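Side-chain contacts in uncharacterized protein (Listeria monocytogenes, PDB 3MAB), which is of unknown function but consists largely of a helical TfoX C-terminal domain and may bind nucleic acid, as other members of the helix-hairpin-helix clan do: residues K14-D19 and Y56-A61; I21-K26 and W44-S49. The protein carries 2 engineered substitutions. All coordinates share one frame; numbering follows the deposited sequence. Where two conformers were deposited one is given.

Contact 1: residues K14-D19 and Y56-A61; sequences KVLEQD and YALEGA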
loop_
_atom_site.group_PDB
_atom_site.type_symbol
_atom_site.label_atom_id
_atom_site.label_comp_id
_atom_site.label_asym_id
_atom_site.label_seq_id
_atom_site.Cartn_x
_atom_site.Cartn_y
_atom_site.Cartn_z
ATOM N N LYS B 14 10.352 6.473 4.763
ATOM C CA LYS B 14 10.783 6.726 6.130
ATOM C C LYS B 14 10.476 8.183 6.497
ATOM O O LYS B 14 10.046 8.467 7.603
ATOM C CB LYS B 14 12.259 6.344 6.318
ATOM C CG LYS B 14 12.514 4.837 6.205
ATOM C CD LYS B 14 12.357 4.301 4.777
ATOM C CE LYS B 14 13.159 3.039 4.523
ATOM N NZ LYS B 14 13.251 2.740 3.057
ATOM N N VAL B 15 10.641 9.099 5.580
ATOM C CA VAL B 15 10.405 10.481 5.841
ATOM C C VAL B 15 8.917 10.822 6.051
ATOM O O VAL B 15 8.513 11.586 6.944
ATOM C CB VAL B 15 11.090 11.281 4.727
ATOM C CG1 VAL B 15 10.667 12.697 4.785
ATOM C CG2 VAL B 15 12.666 11.096 4.815
ATOM N N LEU B 16 8.060 10.247 5.242
ATOM C CA LEU B 16 6.628 10.402 5.489
ATOM C C LEU B 16 6.204 9.774 6.842
ATOM O O LEU B 16 5.368 10.341 7.535
ATOM C CB LEU B 16 5.820 9.803 4.337
ATOM C CG LEU B 16 4.309 9.905 4.377
ATOM C CD1 LEU B 16 3.812 11.364 4.642
ATOM C CD2 LEU B 16 3.683 9.367 3.090
ATOM N N GLU B 17 6.784 8.617 7.208
ATOM C CA GLU B 17 6.542 8.028 8.525
ATOM C C GLU B 17 6.935 9.084 9.582
ATOM O O GLU B 17 6.208 9.281 10.520
ATOM C CB GLU B 17 7.336 6.726 8.736
ATOM C CG GLU B 17 7.341 6.221 10.227
ATOM C CD GLU B 17 8.018 4.894 10.396
ATOM O OE1 GLU B 17 9.231 4.839 10.225
ATOM O OE2 GLU B 17 7.310 3.891 10.608
ATOM N N GLN B 18 8.113 9.711 9.469
ATOM C CA GLN B 18 8.573 10.697 10.451
ATOM C C GLN B 18 7.607 11.871 10.483
ATOM O O GLN B 18 7.292 12.387 11.535
ATOM C CB GLN B 18 9.987 11.176 10.136
ATOM C CG GLN B 18 10.994 10.137 10.342
ATOM C CD GLN B 18 12.358 10.472 9.768
ATOM O OE1 GLN B 18 12.503 11.228 8.772
ATOM N NE2 GLN B 18 13.377 9.883 10.371
ATOM N N ASP B 19 7.143 12.305 9.320
ATOM C CA ASP B 19 6.191 13.460 9.275
ATOM C C ASP B 19 4.862 13.116 9.960
ATOM O O ASP B 19 4.319 13.926 10.710
ATOM C CB ASP B 19 5.932 13.915 7.826
ATOM C CG ASP B 19 7.173 14.564 7.195
ATOM O OD1 ASP B 19 8.098 15.019 7.922
ATOM O OD2 ASP B 19 7.191 14.621 5.937
ATOM N N TYR B 56 -2.016 10.973 -2.040
ATOM C CA TYR B 56 -2.205 9.672 -2.650
ATOM C C TYR B 56 -1.561 8.566 -1.841
ATOM O O TYR B 56 -2.182 7.489 -1.669
ATOM C CB TYR B 56 -1.643 9.668 -4.078
ATOM C CG TYR B 56 -2.468 10.294 -5.197
ATOM C CD1 TYR B 56 -3.793 10.620 -5.049
ATOM C CD2 TYR B 56 -1.896 10.465 -6.439
ATOM C CE1 TYR B 56 -4.531 11.211 -6.102
ATOM C CE2 TYR B 56 -2.652 11.064 -7.492
ATOM C CZ TYR B 56 -3.941 11.385 -7.283
ATOM O OH TYR B 56 -4.619 11.922 -8.355
ATOM N N ALA B 57 -0.326 8.770 -1.372
ATOM C CA ALA B 57 0.369 7.764 -0.571
ATOM C C ALA B 57 -0.387 7.390 0.671
ATOM O O ALA B 57 -0.531 6.218 1.010
ATOM C CB ALA B 57 1.781 8.257 -0.193
ATOM N N LEU B 58 -0.932 8.391 1.341
ATOM C CA LEU B 58 -1.656 8.205 2.565
ATOM C C LEU B 58 -2.960 7.443 2.324
ATOM O O LEU B 58 -3.307 6.535 3.079
ATOM C CB LEU B 58 -1.947 9.530 3.260
ATOM C CG LEU B 58 -0.734 10.209 3.814
ATOM C CD1 LEU B 58 -1.089 11.618 4.249
ATOM C CD2 LEU B 58 -0.154 9.505 5.015
ATOM N N GLU B 59 -3.705 7.787 1.259
ATOM C CA GLU B 59 -4.944 7.061 0.971
ATOM C C GLU B 59 -4.659 5.645 0.577
ATOM O O GLU B 59 -5.356 4.719 0.999
ATOM C CB GLU B 59 -5.768 7.756 -0.127
ATOM C CG GLU B 59 -7.072 7.108 -0.486
ATOM C CD GLU B 59 -8.082 7.059 0.639
ATOM O OE1 GLU B 59 -8.018 7.933 1.522
ATOM O OE2 GLU B 59 -8.998 6.203 0.625
ATOM N N GLY B 60 -3.615 5.433 -0.230
ATOM C CA GLY B 60 -3.221 4.092 -0.595
ATOM C C GLY B 60 -2.826 3.305 0.668
ATOM O O GLY B 60 -3.214 2.154 0.828
ATOM N N ALA B 61 -2.114 3.923 1.575
ATOM C CA ALA B 61 -1.767 3.243 2.842
ATOM C C ALA B 61 -3.010 2.797 3.613
ATOM O O ALA B 61 -3.091 1.644 4.076
ATOM C CB ALA B 61 -0.862 4.137 3.702
#

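Contact 2: residues I21-K26 and W44-S49; sequences IKAGIK and WENDSS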
loop_
_atom_site.group_PDB
_atom_site.type_symbol
_atom_site.label_atom_id
_atom_site.label_comp_id
_atom_site.label_asym_id
_atom_site.label_seq_id
_atom_site.Cartn_x
_atom_site.Cartn_y
_atom_site.Cartn_z
ATOM N N ILE B 21 4.463 10.877 12.409
ATOM C CA ILE B 21 4.709 10.813 13.838
ATOM C C ILE B 21 4.796 12.186 14.442
ATOM O O ILE B 21 4.221 12.450 15.483
ATOM C CB ILE B 21 5.978 9.995 14.086
ATOM C CG1 ILE B 21 5.755 8.531 13.747
ATOM C CG2 ILE B 21 6.430 10.189 15.556
ATOM C CD1 ILE B 21 7.047 7.707 13.655
ATOM N N LYS B 22 5.500 13.058 13.774
ATOM C CA LYS B 22 5.629 14.411 14.233
ATOM C C LYS B 22 4.272 15.085 14.356
ATOM O O LYS B 22 4.040 15.904 15.285
ATOM C CB LYS B 22 6.530 15.226 13.314
ATOM C CG LYS B 22 7.995 14.889 13.398
ATOM C CD LYS B 22 8.773 15.874 12.545
ATOM C CE LYS B 22 9.731 15.223 11.611
ATOM N NZ LYS B 22 11.051 15.047 12.273
ATOM N N ALA B 23 3.366 14.723 13.468
ATOM C CA ALA B 23 1.977 15.197 13.536
ATOM C C ALA B 23 1.078 14.413 14.470
ATOM O O ALA B 23 -0.104 14.748 14.553
ATOM C CB ALA B 23 1.364 15.239 12.163
ATOM N N GLY B 24 1.609 13.460 15.230
ATOM C CA GLY B 24 0.825 12.746 16.246
ATOM C C GLY B 24 0.115 11.514 15.765
ATOM O O GLY B 24 -0.746 10.959 16.484
ATOM N N ILE B 25 0.490 11.048 14.576
ATOM C CA ILE B 25 -0.076 9.829 13.974
ATOM C C ILE B 25 1.032 8.809 13.969
ATOM O O ILE B 25 1.939 8.892 13.162
ATOM C CB ILE B 25 -0.616 10.116 12.574
ATOM C CG1 ILE B 25 -1.759 11.148 12.657
ATOM C CG2 ILE B 25 -1.032 8.785 11.907
ATOM C CD1 ILE B 25 -2.032 11.724 11.287
ATOM N N LYS B 26 0.999 7.867 14.924
ATOM C CA LYS B 26 2.188 7.055 15.211
ATOM C C LYS B 26 2.133 5.599 14.796
ATOM O O LYS B 26 3.180 4.930 14.783
ATOM C CB LYS B 26 2.551 7.125 16.713
ATOM C CG LYS B 26 2.581 8.580 17.265
ATOM C CD LYS B 26 3.292 8.678 18.591
ATOM C CE LYS B 26 2.685 9.681 19.584
ATOM N NZ LYS B 26 2.003 10.915 19.053
ATOM N N TRP B 44 0.574 18.900 6.472
ATOM C CA TRP B 44 0.591 20.144 5.667
ATOM C C TRP B 44 0.605 21.380 6.530
ATOM O O TRP B 44 1.291 22.356 6.209
ATOM C CB TRP B 44 -0.598 20.092 4.760
ATOM C CG TRP B 44 -0.801 21.268 3.869
ATOM C CD1 TRP B 44 -0.216 21.461 2.669
ATOM C CD2 TRP B 44 -1.778 22.310 4.038
ATOM N NE1 TRP B 44 -0.751 22.575 2.077
ATOM C CE2 TRP B 44 -1.711 23.116 2.890
ATOM C CE3 TRP B 44 -2.719 22.607 5.025
ATOM C CZ2 TRP B 44 -2.492 24.222 2.726
ATOM C CZ3 TRP B 44 -3.509 23.715 4.874
ATOM C CH2 TRP B 44 -3.366 24.537 3.758
ATOM N N GLU B 45 -0.057 21.326 7.674
ATOM C CA GLU B 45 -0.001 22.390 8.645
ATOM C C GLU B 45 1.469 22.610 9.116
ATOM O O GLU B 45 1.882 23.739 9.345
ATOM C CB GLU B 45 -0.880 22.020 9.839
ATOM C CG GLU B 45 -0.751 22.990 11.009
ATOM C CD GLU B 45 -1.746 22.743 12.120
ATOM O OE1 GLU B 45 -2.092 21.578 12.374
ATOM O OE2 GLU B 45 -2.149 23.737 12.773
ATOM N N ASN B 46 2.246 21.539 9.238
ATOM C CA ASN B 46 3.646 21.575 9.715
ATOM C C ASN B 46 4.613 21.903 8.589
ATOM O O ASN B 46 5.687 22.408 8.848
ATOM C CB ASN B 46 4.024 20.247 10.356
ATOM C CG ASN B 46 3.389 20.053 11.728
ATOM O OD1 ASN B 46 2.926 21.025 12.344
ATOM N ND2 ASN B 46 3.390 18.793 12.230
ATOM N N ASP B 47 4.195 21.709 7.338
ATOM C CA ASP B 47 5.050 21.735 6.180
ATOM C C ASP B 47 4.194 21.831 4.934
ATOM O O ASP B 47 3.722 20.817 4.388
ATOM C CB ASP B 47 5.909 20.472 6.159
ATOM C CG ASP B 47 6.807 20.372 4.951
ATOM O OD1 ASP B 47 6.810 21.301 4.123
ATOM O OD2 ASP B 47 7.551 19.355 4.834
ATOM N N SER B 48 3.904 23.022 4.471
ATOM C CA SER B 48 2.911 23.112 3.419
ATOM C C SER B 48 3.449 22.637 2.068
ATOM O O SER B 48 2.680 22.627 1.081
ATOM C CB SER B 48 2.397 24.512 3.256
ATOM O OG SER B 48 3.366 25.233 2.573
ATOM N N SER B 49 4.729 22.259 2.017
ATOM C CA SER B 49 5.325 21.671 0.795
ATOM C C SER B 49 4.849 20.243 0.507
ATOM O O SER B 49 5.001 19.747 -0.612
ATOM C CB SER B 49 6.845 21.675 0.879
ATOM O OG SER B 49 7.362 22.983 1.057
#

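Contact 1: residues K14-D19 and Y56-A61
Leu16 and Ala57 meet through single methyl groups, CD2 of the leucine standing 4.0 Å from CB of the alanine. The contact packs helix 14-22 against helix 52-63 in the interior of the all-helical TfoX C-terminal domain. The leucine gets there by stretching out: its CG lies anti to the backbone N (chi1 -178°), and with chi2 at 51° CD2 becomes the branch that continues the chain away from CA. This one methyl of Leu16 serves two partners, since it also lies 4.3 Å from CD2 of Leu58. Leu58 does not aim its CB squarely at the opposing helix; its chi1 of -69° brings the end of the side chain nearer, and the branch that does the touching is the one folded back, while CD1 extends away from its own CA. Backbones stay well apart, with 9.1 Å between CA of Leu16 and CA of Leu58. Leu16 also touches Ile43 of helix 28-46, so its side chain meets two helices, and Asn11 makes a weak hydrogen bond to the carbonyl of Ala57 close by. Across the 14-19 and 56-61 segments the chemistry is purely aliphatic: methyls at van der Waals spacing, with no polar direction to fix them, so cohesion here probably comes from shape fit and exclusion of water.

Contact 2: residues I21-K26 and W44-S49
Two torsions of Asn46 carry its amide toward Ala23: chi1 of -74° sets CG beside the backbone N and anti to the carbonyl carbon, and chi2 of -17° keeps OD1 close to the CA side, leaving ND2 as the forward end of the group. The amide thereby faces a Schellman motif, the turn that closes helix 14-22, in which Gly24 is the C-prime residue with positive phi. Its inner bond runs from Gly24 N to Ile21 O at 2.8 Å, and the outer one links Ile25 N with Leu20 O. Ala23, the first residue to depart from helical backbone angles, offers its methyl and its CA to the asparagine. ND2 of Asn46 is 4.1 Å from CB of Ala23 and equally far from the CA of that residue, so it rests against a small apolar surface. It approaches Lys22 O as well, but at 4.3 Å the two do not bond. The aliphatic chain of Lys22 starts out in the direction of Asn46 and then turns off.

The contact sets the Schellman turn after helix 14-22 beside Asn46, at the surface of the molecule, where little area is buried. Close by, NH2 of Arg42 donates to the carbonyl of Ala23, while Ile25 packs inward on helix 28-46. Just past Asn46 the chain makes an Asx turn: Ser49 N donates to Asp47 OD1 at 3.1 Å, bent to 142° and arriving from above the carboxylate plane.

Contacts 1 and 2 share helix 14-22 and use different portions of it: contact 1 takes its N-terminal two-thirds, with Leu16 in the first turn, and contact 2 its C-terminal end and the turn after it. Their centres lie about 10 Å apart, contact 1 about 6 Å from the centre of the chain and contact 2 about 10 Å from it, so the pair runs from interior to surface. Both segments of contact 2, 21-26 and 44-49, lie between those of contact 1 in the sequence. Helix 28-46 borders both: it touches contact 1 and leads into the second segment of contact 2. Contact 1 is buried, whereas contact 2 brings an amide against an alanine. All four segments lie in the TfoX C-terminal domain.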